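Local coordinates for protein molinate hydrolase (PDB 4UB9) that hydrolyses the thiocarbamate herbicide molinate and is a zinc-binding enzyme of the amidohydrolase family, at residues A[114-122]-A[200-208]. Numbering follows the deposited sequence.
Sequences YLARFEGNY and FADRMDAMF
Arg203 takes hold of the Glu119 carboxylate side-on: NE lies 2.8 Å from OE2 and NH2 lies 2.9 Å from OE1, and each oxygen takes one of these two arginine N-H groups with its syn lone pair. The two flat groups are nearly coplanar, 15° apart, and both bonds are close to straight, a bidentate salt bridge that fixes the rotation of the carboxylate. Glu119 reaches across from the type II turn Phe118 to Asn121 with CG anti to its backbone N (chi1 -167°) and an extended chain, whereas the arginine chain bends at chi3 and comes in roughly perpendicular to it. Beside the ion pair the contact is mostly apolar. The Tyr122 ring is sandwiched: the Phe118 carbonyl oxygen stands over one face, nearer its rim than its centre, and the Met207 methyl CE over the other, 3.8 Å from the ring centroid, a CH-pi contact. Both Met207 SD and Met204 SD make oblique Met-aromatic contacts with this ring, the latter 3.3 Å from Tyr122 OH. That hydroxyl donates to Leu115 O at 2.6 Å, tying the tyrosine back to the preceding helix. The Leu115 and Met204 side chains run past one another in opposite senses, CB to SD 3.9 Å, while Phe200 turns its ring edge to the backbone, CZ being 3.7 Å from Ala116 N. Glu119 OE1 also pairs with Arg117 of the second subunit, and Arg203 NH1 with Asp380 of that subunit. Within the amidohydrolase region (TIM-barrel clan), away from the zinc site, with the Phe208 side chain about 13 Å from the zinc ion, the contact joins helix 111-118 and its following turn to helix 198-209; the axes of segments 114-118 and 200-208 approach to 11.7 Å and cross at 88°, with helix 103-106 touching Leu115 and helix 122-135 running on from Tyr122.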
ATOM      1  N   TYR A 114     -10.703   4.492  17.294  1.00 29.25           N
ATOM      2  CA  TYR A 114     -11.772   5.293  17.906  1.00 27.73           C
ATOM      3  C   TYR A 114     -13.140   4.585  17.878  1.00 28.40           C
ATOM      4  O   TYR A 114     -13.836   4.489  18.889  1.00 25.96           O
ATOM      5  CB  TYR A 114     -11.840   6.590  17.147  1.00 28.73           C
ATOM      6  CG  TYR A 114     -12.921   7.609  17.469  1.00 31.26           C
ATOM      7  CD1 TYR A 114     -12.795   8.491  18.564  1.00 33.21           C
ATOM      8  CD2 TYR A 114     -13.987   7.802  16.622  1.00 33.03           C
ATOM      9  CE1 TYR A 114     -13.730   9.485  18.802  1.00 31.53           C
ATOM     10  CE2 TYR A 114     -14.931   8.816  16.853  1.00 31.89           C
ATOM     11  CZ  TYR A 114     -14.803   9.627  17.949  1.00 35.08           C
ATOM     12  OH  TYR A 114     -15.732  10.607  18.150  1.00 37.88           O
ATOM     13  N   LEU A 115     -13.532   4.081  16.717  1.00 26.39           N
ATOM     14  CA  LEU A 115     -14.865   3.459  16.643  1.00 27.79           C
ATOM     15  C   LEU A 115     -14.938   2.150  17.430  1.00 29.75           C
ATOM     16  O   LEU A 115     -15.999   1.790  17.944  1.00 28.79           O
ATOM     17  CB  LEU A 115     -15.298   3.252  15.199  1.00 28.33           C
ATOM     18  CG  LEU A 115     -15.587   4.591  14.471  1.00 28.78           C
ATOM     19  CD1 LEU A 115     -15.810   4.389  12.975  1.00 32.17           C
ATOM     20  CD2 LEU A 115     -16.789   5.271  15.062  1.00 29.26           C
ATOM     21  N   ALA A 116     -13.832   1.425  17.479  1.00 26.72           N
ATOM     22  CA  ALA A 116     -13.835   0.172  18.215  1.00 28.61           C
ATOM     23  C   ALA A 116     -13.837   0.462  19.702  1.00 31.72           C
ATOM     24  O   ALA A 116     -14.513  -0.200  20.498  1.00 30.79           O
ATOM     25  CB  ALA A 116     -12.651  -0.680  17.840  1.00 31.15           C
ATOM     26  N   ARG A 117     -13.088   1.472  20.081  1.00 32.33           N
ATOM     27  CA  ARG A 117     -12.961   1.752  21.497  1.00 34.40           C
ATOM     28  C   ARG A 117     -14.283   2.153  22.087  1.00 33.36           C
ATOM     29  O   ARG A 117     -14.573   1.850  23.220  1.00 32.87           O
ATOM     30  CB  ARG A 117     -11.914   2.846  21.740  1.00 36.15           C
ATOM     31  CG  ARG A 117     -11.498   3.010  23.210  1.00 38.02           C
ATOM     32  CD  ARG A 117     -10.550   4.200  23.377  1.00 37.68           C
ATOM     33  NE  ARG A 117      -9.295   4.066  22.667  1.00 35.99           N
ATOM     34  CZ  ARG A 117      -8.258   3.356  23.108  1.00 36.43           C
ATOM     35  NH1 ARG A 117      -8.324   2.711  24.257  1.00 36.73           N
ATOM     36  NH2 ARG A 117      -7.142   3.272  22.373  1.00 33.50           N
ATOM     37  N   PHE A 118     -15.082   2.897  21.328  1.00 32.56           N
ATOM     38  CA  PHE A 118     -16.323   3.449  21.898  1.00 31.70           C
ATOM     39  C   PHE A 118     -17.612   2.785  21.475  1.00 32.83           C
ATOM     40  O   PHE A 118     -18.670   3.249  21.854  1.00 31.80           O
ATOM     41  CB  PHE A 118     -16.367   4.948  21.671  1.00 35.60           C
ATOM     42  CG  PHE A 118     -15.203   5.636  22.305  1.00 34.88           C
ATOM     43  CD1 PHE A 118     -15.058   5.614  23.682  1.00 36.35           C
ATOM     44  CD2 PHE A 118     -14.198   6.180  21.545  1.00 34.23           C
ATOM     45  CE1 PHE A 118     -13.955   6.182  24.297  1.00 35.04           C
ATOM     46  CE2 PHE A 118     -13.079   6.752  22.148  1.00 36.40           C
ATOM     47  CZ  PHE A 118     -12.966   6.748  23.533  1.00 36.43           C
ATOM     48  N   GLU A 119     -17.525   1.671  20.743  1.00 35.77           N
ATOM     49  CA  GLU A 119     -18.720   0.928  20.327  1.00 37.77           C
ATOM     50  C   GLU A 119     -19.520   0.564  21.572  1.00 40.30           C
ATOM     51  O   GLU A 119     -18.956   0.094  22.523  1.00 38.28           O
ATOM     52  CB  GLU A 119     -18.414  -0.355  19.537  1.00 37.34           C
ATOM     53  CG  GLU A 119     -19.676  -0.919  18.867  1.00 39.05           C
ATOM     54  CD  GLU A 119     -19.439  -1.935  17.760  1.00 34.47           C
ATOM     55  OE1 GLU A 119     -18.391  -2.611  17.770  1.00 32.54           O
ATOM     56  OE2 GLU A 119     -20.312  -2.066  16.866  1.00 34.99           O
ATOM     57  N   GLY A 120     -20.828   0.805  21.544  1.00 38.75           N
ATOM     58  CA  GLY A 120     -21.678   0.629  22.715  1.00 38.89           C
ATOM     59  C   GLY A 120     -22.033   1.967  23.368  1.00 42.00           C
ATOM     60  O   GLY A 120     -23.011   2.044  24.107  1.00 37.91           O
ATOM     61  N   ASN A 121     -21.225   2.994  23.115  1.00 37.18           N
ATOM     62  CA  ASN A 121     -21.379   4.286  23.764  1.00 37.74           C
ATOM     63  C   ASN A 121     -21.374   5.489  22.859  1.00 37.61           C
ATOM     64  O   ASN A 121     -21.046   6.604  23.281  1.00 38.22           O
ATOM     65  CB  ASN A 121     -20.246   4.491  24.771  1.00 40.44           C
ATOM     66  CG  ASN A 121     -20.401   3.657  26.008  1.00 44.30           C
ATOM     67  OD1 ASN A 121     -19.542   2.830  26.299  1.00 39.73           O
ATOM     68  ND2 ASN A 121     -21.525   3.783  26.675  1.00 43.84           N
ATOM     69  N   TYR A 122     -21.690   5.285  21.596  1.00 35.66           N
ATOM     70  CA  TYR A 122     -21.539   6.374  20.643  1.00 32.83           C
ATOM     71  C   TYR A 122     -22.376   7.581  21.062  1.00 32.68           C
ATOM     72  O   TYR A 122     -21.902   8.712  20.962  1.00 33.55           O
ATOM     73  CB  TYR A 122     -21.880   5.920  19.225  1.00 32.21           C
ATOM     74  CG  TYR A 122     -20.957   4.858  18.687  1.00 29.04           C
ATOM     75  CD1 TYR A 122     -19.576   5.018  18.705  1.00 31.22           C
ATOM     76  CD2 TYR A 122     -21.467   3.709  18.126  1.00 30.47           C
ATOM     77  CE1 TYR A 122     -18.731   4.049  18.196  1.00 31.46           C
ATOM     78  CE2 TYR A 122     -20.650   2.743  17.601  1.00 30.87           C
ATOM     79  CZ  TYR A 122     -19.283   2.897  17.633  1.00 32.13           C
ATOM     80  OH  TYR A 122     -18.483   1.905  17.118  1.00 27.33           O
ATOM     81  N   PHE A 200     -16.633  -5.747  10.922  1.00 31.47           N
ATOM     82  CA  PHE A 200     -16.664  -4.483  11.700  1.00 30.23           C
ATOM     83  C   PHE A 200     -16.760  -3.281  10.764  1.00 27.28           C
ATOM     84  O   PHE A 200     -17.541  -2.386  10.978  1.00 30.06           O
ATOM     85  CB  PHE A 200     -15.429  -4.357  12.583  1.00 31.02           C
ATOM     86  CG  PHE A 200     -15.407  -3.107  13.436  1.00 28.61           C
ATOM     87  CD1 PHE A 200     -16.471  -2.788  14.257  1.00 31.24           C
ATOM     88  CD2 PHE A 200     -14.334  -2.265  13.404  1.00 29.98           C
ATOM     89  CE1 PHE A 200     -16.468  -1.633  15.015  1.00 33.52           C
ATOM     90  CE2 PHE A 200     -14.306  -1.116  14.169  1.00 30.51           C
ATOM     91  CZ  PHE A 200     -15.368  -0.805  14.984  1.00 32.62           C
ATOM     92  N   ALA A 201     -15.985  -3.300   9.693  1.00 28.98           N
ATOM     93  CA  ALA A 201     -16.028  -2.215   8.710  1.00 29.54           C
ATOM     94  C   ALA A 201     -17.425  -2.050   8.111  1.00 31.68           C
ATOM     95  O   ALA A 201     -17.928  -0.943   7.985  1.00 33.74           O
ATOM     96  CB  ALA A 201     -15.021  -2.443   7.614  1.00 29.73           C
ATOM     97  N   ASP A 202     -18.083  -3.164   7.815  1.00 30.26           N
ATOM     98  CA  ASP A 202     -19.446  -3.111   7.250  1.00 30.54           C
ATOM     99  C   ASP A 202     -20.442  -2.591   8.250  1.00 28.28           C
ATOM    100  O   ASP A 202     -21.365  -1.849   7.932  1.00 33.31           O
ATOM    101  CB  ASP A 202     -19.910  -4.501   6.731  1.00 31.03           C
ATOM    102  CG  ASP A 202     -19.209  -4.919   5.465  1.00 32.26           C
ATOM    103  OD1 ASP A 202     -18.532  -4.095   4.808  1.00 35.29           O
ATOM    104  OD2 ASP A 202     -19.284  -6.107   5.108  1.00 40.18           O
ATOM    105  N   ARG A 203     -20.297  -3.022   9.476  1.00 30.80           N
ATOM    106  CA  ARG A 203     -21.247  -2.587  10.524  1.00 31.30           C
ATOM    107  C   ARG A 203     -21.139  -1.070  10.752  1.00 29.71           C
ATOM    108  O   ARG A 203     -22.129  -0.386  10.942  1.00 30.77           O
ATOM    109  CB  ARG A 203     -21.000  -3.374  11.826  1.00 32.71           C
ATOM    110  CG  ARG A 203     -21.946  -2.985  12.967  1.00 32.56           C
ATOM    111  CD  ARG A 203     -21.932  -3.987  14.073  1.00 30.23           C
ATOM    112  NE  ARG A 203     -20.708  -3.933  14.881  1.00 33.46           N
ATOM    113  CZ  ARG A 203     -19.761  -4.876  14.936  1.00 31.04           C
ATOM    114  NH1 ARG A 203     -19.780  -5.942  14.143  1.00 28.35           N
ATOM    115  NH2 ARG A 203     -18.731  -4.731  15.766  1.00 31.32           N
ATOM    116  N   MET A 204     -19.920  -0.558  10.682  1.00 30.49           N
ATOM    117  CA  MET A 204     -19.695   0.876  10.864  1.00 32.52           C
ATOM    118  C   MET A 204     -20.181   1.665   9.669  1.00 34.53           C
ATOM    119  O   MET A 204     -20.860   2.692   9.817  1.00 36.21           O
ATOM    120  CB  MET A 204     -18.213   1.190  11.090  1.00 32.94           C
ATOM    121  CG  MET A 204     -17.639   0.650  12.388  1.00 35.95           C
ATOM    122  SD  MET A 204     -18.396   1.339  13.882  1.00 35.74           S
ATOM    123  CE  MET A 204     -19.629   0.109  14.285  1.00 35.37           C
ATOM    124  N   ASP A 205     -19.836   1.212   8.475  1.00 29.17           N
ATOM    125  CA  ASP A 205     -20.372   1.885   7.283  1.00 31.31           C
ATOM    126  C   ASP A 205     -21.910   1.945   7.311  1.00 32.13           C
ATOM    127  O   ASP A 205     -22.513   2.962   6.944  1.00 32.55           O
ATOM    128  CB  ASP A 205     -19.893   1.203   6.005  1.00 32.00           C
ATOM    129  CG  ASP A 205     -18.424   1.582   5.678  1.00 37.40           C
ATOM    130  OD1 ASP A 205     -17.912   2.553   6.301  1.00 36.60           O
ATOM    131  OD2 ASP A 205     -17.796   0.942   4.799  1.00 36.13           O
ATOM    132  N   ALA A 206     -22.549   0.853   7.721  1.00 28.19           N
ATOM    133  CA  ALA A 206     -24.038   0.817   7.722  1.00 29.94           C
ATOM    134  C   ALA A 206     -24.641   1.795   8.710  1.00 28.81           C
ATOM    135  O   ALA A 206     -25.637   2.452   8.418  1.00 30.04           O
ATOM    136  CB  ALA A 206     -24.537  -0.571   8.007  1.00 29.09           C
ATOM    137  N   MET A 207     -24.019   1.975   9.858  1.00 31.38           N
ATOM    138  CA  MET A 207     -24.602   2.943  10.813  1.00 32.58           C
ATOM    139  C   MET A 207     -24.400   4.422  10.403  1.00 31.78           C
ATOM    140  O   MET A 207     -25.169   5.293  10.813  1.00 34.23           O
ATOM    141  CB  MET A 207     -24.173   2.677  12.258  1.00 36.65           C
ATOM    142  CG  MET A 207     -22.803   3.153  12.663  1.00 42.59           C
ATOM    143  SD  MET A 207     -22.628   3.183  14.472  1.00 46.91           S
ATOM    144  CE  MET A 207     -21.041   4.045  14.459  1.00 46.52           C
ATOM    145  N   PHE A 208     -23.401   4.716   9.577  1.00 28.69           N
ATOM    146  CA  PHE A 208     -23.290   6.065   8.998  1.00 31.03           C
ATOM    147  C   PHE A 208     -24.143   6.279   7.740  1.00 32.14           C
ATOM    148  O   PHE A 208     -24.773   7.323   7.570  1.00 36.15           O
ATOM    149  CB  PHE A 208     -21.822   6.421   8.698  1.00 29.92           C
ATOM    150  CG  PHE A 208     -21.050   6.767   9.924  1.00 30.54           C
ATOM    151  CD1 PHE A 208     -21.093   8.048  10.451  1.00 31.93           C
ATOM    152  CD2 PHE A 208     -20.342   5.796  10.599  1.00 29.82           C
ATOM    153  CE1 PHE A 208     -20.388   8.362  11.601  1.00 32.25           C
ATOM    154  CE2 PHE A 208     -19.648   6.096  11.744  1.00 30.44           C
ATOM    155  CZ  PHE A 208     -19.658   7.379  12.249  1.00 30.21           C
TER